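Local coordinates for uncharacterized protein VP0806 (Vibrio parahaemolyticus, PDB 2R5S) that is of unknown function but belongs, as a tetratricopeptide-repeat domain, to a longer thioredoxin-domain protein that may have protein-disulfide reductase activity, at residues 151-154 with 155-159; 27-30 with 31-34. All blocks are in the same frame, centred on the assembly; numbering follows the deposited sequence.

Interaction 1: 151-154 with 155-159; sequences MDIL and SALGQ
M151 and S155 open a run of four successive backbone hydrogen bonds that fill the N-H groups of S155 to G158 and the carbonyl oxygens of M151 to L154. S155 N gives its hydrogen to M151 O at 3.2 Å. One residue on, A156 N reaches D152 O at 2.8 Å, the shortest of the four, and L157 N meets I153 O at 3.0 Å along the straightest line, 168° at the hydrogen. G158 N closes the series on L154 O at 3.2 Å. Every donor thus serves the carbonyl four residues back. The S155 hydroxyl, turned between its own N and carbonyl carbon (chi1 85°), sits near the same carbonyls, but OG stays 3.6 Å from D152 O. On the opposite flank from S155, I153 CG2 and L157 CD2 touch loosely at 4.3 Å, both side chains also lying on L128 of helix 124-135. G158, with positive phi (110°), takes the chain out of the helix, and its carbonyl is met by R168 of helix 162-174. A regular helix ending on a glycine, its flanks packed on the helices before and after it, fits the antiparallel helix stacking of tetratricopeptide repeats.

Interaction 2: 27-30 with 31-34; sequences NVIQ and TLSD
V28 and T31 meet at the flat carbonyl group of V28, which is approached from two directions. T31 N stands above its plane, 67° out of it, in a hydrogen bond of 3.0 Å to V28 O. The hydroxyl comes in much nearer the plane, tilted by only 19°, and T31 OG1 donates to the same oxygen at 2.9 Å. The I29 carbonyl is likewise met over a face, by L32 N, with a hydrogen bond of 3.0 Å to I29 O. A fourth bond, from T31 N back to N27 O at 3.5 Å, is weak.

What makes the double grip possible is the T31 side chain: a chi1 of 89° places OG1 between the backbone N and the carbonyl carbon, within bonding distance of V28 O. Beside these bonds, I29 and L32 lie aslant to each other and touch through their CD1 methyls at 3.8 Å, while L32 CG rests 3.6 Å from I29 O. Both side chains also lie on V42 of helix 40-52. Past the turn S33 takes the N-cap position of the next helix, its OG bonded to D6 and weakly to L36 N.

Here the clear bonds run to the carbonyl three residues back, and T31 N holds N27 O, four back, only weakly. This is consistent with a tightening of the last turn, where the threonine hydroxyl supplies V28 O with a second donor while two buried aliphatic side chains close the apolar side.

In the fold
Both interactions lie at the C-terminal ends of helices, but the two ends are made differently: interaction 1 keeps its four-residue bond spacing up to a glycine exit, whereas interaction 2 shortens its spacing and leads by way of a capping serine into helix 34-37. Their centres are about 23 Å apart and their nearest atoms about 8 Å apart, so they do not touch. They fall in different tetratricopeptide-repeat regions of the chain. The centre of interaction 1 lies about 10 Å from the centre of the chain, that of interaction 2 about 20 Å. The I29 side chain of interaction 2 is about 5 Å from a bound MES molecule, probably a crystallisation additive.

Interaction 1: 151-154 with 155-159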
loop_
_atom_site.group_PDB
_atom_site.type_symbol
_atom_site.label_atom_id
_atom_site.label_comp_id
_atom_site.label_asym_id
_atom_site.label_seq_id
_atom_site.Cartn_x
_atom_site.Cartn_y
_atom_site.Cartn_z
HETATM N N MSE A 151 -12.568 4.143 -5.796
HETATM C CA MSE A 151 -12.918 2.734 -5.844
HETATM C C MSE A 151 -11.913 1.860 -6.637
HETATM O O MSE A 151 -11.672 0.708 -6.270
HETATM C CB MSE A 151 -14.300 2.582 -6.454
HETATM C CG MSE A 151 -15.463 3.198 -5.616
HETATM SE SE MSE A 151 -16.233 2.112 -4.224
HETATM C CE MSE A 151 -17.139 0.714 -5.192
ATOM N N ASP A 152 -11.371 2.391 -7.734
ATOM C CA ASP A 152 -10.330 1.655 -8.470
ATOM C C ASP A 152 -9.057 1.588 -7.585
ATOM O O ASP A 152 -8.383 0.574 -7.546
ATOM C CB ASP A 152 -9.989 2.319 -9.822
ATOM C CG ASP A 152 -11.205 2.481 -10.767
ATOM O OD1 ASP A 152 -12.164 1.667 -10.746
ATOM O OD2 ASP A 152 -11.167 3.459 -11.562
ATOM N N ILE A 153 -8.761 2.655 -6.839
ATOM C CA ILE A 153 -7.578 2.635 -5.946
ATOM C C ILE A 153 -7.754 1.518 -4.893
ATOM O O ILE A 153 -6.841 0.750 -4.646
ATOM C CB ILE A 153 -7.230 4.046 -5.351
ATOM C CG1 ILE A 153 -6.487 4.960 -6.350
ATOM C CG2 ILE A 153 -6.301 3.953 -4.111
ATOM C CD1 ILE A 153 -7.020 4.935 -7.808
ATOM N N LEU A 154 -8.943 1.380 -4.340
ATOM C CA LEU A 154 -9.183 0.395 -3.264
ATOM C C LEU A 154 -9.035 -1.032 -3.762
ATOM O O LEU A 154 -8.412 -1.876 -3.104
ATOM C CB LEU A 154 -10.575 0.558 -2.634
ATOM C CG LEU A 154 -10.836 1.796 -1.751
ATOM C CD1 LEU A 154 -12.294 1.758 -1.312
ATOM C CD2 LEU A 154 -9.943 1.874 -0.495
ATOM N N SER A 155 -9.650 -1.302 -4.915
ATOM C CA SER A 155 -9.634 -2.626 -5.446
ATOM C C SER A 155 -8.234 -2.910 -5.934
ATOM O O SER A 155 -7.703 -4.014 -5.732
ATOM C CB SER A 155 -10.725 -2.828 -6.512
ATOM O OG SER A 155 -10.313 -2.417 -7.806
ATOM N N ALA A 156 -7.603 -1.927 -6.561
ATOM C CA ALA A 156 -6.176 -2.120 -6.950
ATOM C C ALA A 156 -5.362 -2.619 -5.753
ATOM O O ALA A 156 -4.679 -3.633 -5.859
ATOM C CB ALA A 156 -5.561 -0.849 -7.517
ATOM N N LEU A 157 -5.484 -1.918 -4.627
ATOM C CA LEU A 157 -4.835 -2.282 -3.365
ATOM C C LEU A 157 -4.992 -3.699 -2.831
ATOM O O LEU A 157 -3.986 -4.302 -2.468
ATOM C CB LEU A 157 -5.157 -1.275 -2.254
ATOM C CG LEU A 157 -4.036 -0.275 -1.954
ATOM C CD1 LEU A 157 -3.104 -0.098 -3.170
ATOM C CD2 LEU A 157 -4.508 1.101 -1.368
ATOM N N GLY A 158 -6.226 -4.214 -2.741
ATOM C CA GLY A 158 -6.478 -5.580 -2.227
ATOM C C GLY A 158 -7.168 -5.605 -0.866
ATOM O O GLY A 158 -7.345 -4.539 -0.220
ATOM N N GLN A 159 -7.543 -6.809 -0.417
ATOM C CA GLN A 159 -8.340 -7.013 0.836
ATOM C C GLN A 159 -7.544 -7.028 2.170
ATOM O O GLN A 159 -8.099 -6.676 3.230
ATOM C CB GLN A 159 -9.174 -8.299 0.743
ATOM C CG GLN A 159 -10.429 -8.208 -0.116
ATOM C CD GLN A 159 -11.506 -7.280 0.462
ATOM O OE1 GLN A 159 -11.677 -6.168 -0.010
ATOM N NE2 GLN A 159 -12.227 -7.743 1.471
#

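Interaction 2: 27-30 with 31-34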
loop_
_atom_site.group_PDB
_atom_site.type_symbol
_atom_site.label_atom_id
_atom_site.label_comp_id
_atom_site.label_asym_id
_atom_site.label_seq_id
_atom_site.Cartn_x
_atom_site.Cartn_y
_atom_site.Cartn_z
ATOM N N ASN A 27 -1.500 -13.208 4.724
ATOM C CA ASN A 27 -2.557 -13.794 5.524
ATOM C C ASN A 27 -2.166 -15.089 6.264
ATOM O O ASN A 27 -2.487 -15.261 7.459
ATOM C CB ASN A 27 -3.788 -14.009 4.693
ATOM C CG ASN A 27 -4.939 -14.531 5.510
ATOM O OD1 ASN A 27 -5.304 -15.702 5.400
ATOM N ND2 ASN A 27 -5.529 -13.670 6.324
ATOM N N VAL A 28 -1.432 -15.977 5.583
ATOM C CA VAL A 28 -1.011 -17.215 6.261
ATOM C C VAL A 28 0.035 -16.924 7.356
ATOM O O VAL A 28 0.056 -17.569 8.416
ATOM C CB VAL A 28 -0.510 -18.232 5.261
ATOM C CG1 VAL A 28 0.040 -19.423 5.966
ATOM C CG2 VAL A 28 -1.672 -18.642 4.266
ATOM N N ILE A 29 0.911 -15.968 7.060
ATOM C CA ILE A 29 1.923 -15.496 8.005
ATOM C C ILE A 29 1.291 -15.025 9.290
ATOM O O ILE A 29 1.775 -15.364 10.389
ATOM C CB ILE A 29 2.741 -14.312 7.454
ATOM C CG1 ILE A 29 3.563 -14.774 6.250
ATOM C CG2 ILE A 29 3.702 -13.716 8.530
ATOM C CD1 ILE A 29 4.365 -15.973 6.538
ATOM N N GLN A 30 0.254 -14.196 9.173
ATOM C CA GLN A 30 -0.277 -13.614 10.399
ATOM C C GLN A 30 -0.984 -14.721 11.187
ATOM O O GLN A 30 -1.280 -14.546 12.321
ATOM C CB GLN A 30 -1.043 -12.255 10.233
ATOM C CG GLN A 30 -2.120 -12.115 9.089
ATOM C CD GLN A 30 -3.603 -12.267 9.544
ATOM O OE1 GLN A 30 -4.468 -12.635 8.731
ATOM N NE2 GLN A 30 -3.894 -11.989 10.834
ATOM N N THR A 31 -1.158 -15.898 10.596
ATOM C CA THR A 31 -1.735 -16.997 11.358
ATOM C C THR A 31 -0.722 -17.883 12.076
ATOM O O THR A 31 -1.135 -18.678 12.903
ATOM C CB THR A 31 -2.712 -17.910 10.540
ATOM O OG1 THR A 31 -1.966 -18.970 9.913
ATOM C CG2 THR A 31 -3.487 -17.099 9.506
ATOM N N LEU A 32 0.579 -17.770 11.771
ATOM C CA LEU A 32 1.603 -18.536 12.508
ATOM C C LEU A 32 1.700 -18.070 13.978
ATOM O O LEU A 32 1.208 -16.985 14.340
ATOM C CB LEU A 32 2.987 -18.438 11.845
ATOM C CG LEU A 32 3.130 -18.658 10.327
ATOM C CD1 LEU A 32 4.324 -17.956 9.806
ATOM C CD2 LEU A 32 3.187 -20.087 9.897
ATOM N N SER A 33 2.342 -18.877 14.812
ATOM C CA SER A 33 2.683 -18.449 16.179
ATOM C C SER A 33 3.451 -17.109 16.136
ATOM O O SER A 33 4.067 -16.775 15.088
ATOM C CB SER A 33 3.537 -19.532 16.849
ATOM O OG SER A 33 4.499 -20.064 15.908
ATOM N N ASP A 34 3.444 -16.350 17.243
ATOM C CA ASP A 34 4.200 -15.084 17.267
ATOM C C ASP A 34 5.679 -15.375 17.203
ATOM O O ASP A 34 6.411 -14.734 16.437
ATOM C CB ASP A 34 3.960 -14.286 18.507
ATOM C CG ASP A 34 2.508 -13.867 18.683
ATOM O OD1 ASP A 34 2.093 -13.822 19.882
ATOM O OD2 ASP A 34 1.820 -13.580 17.650
#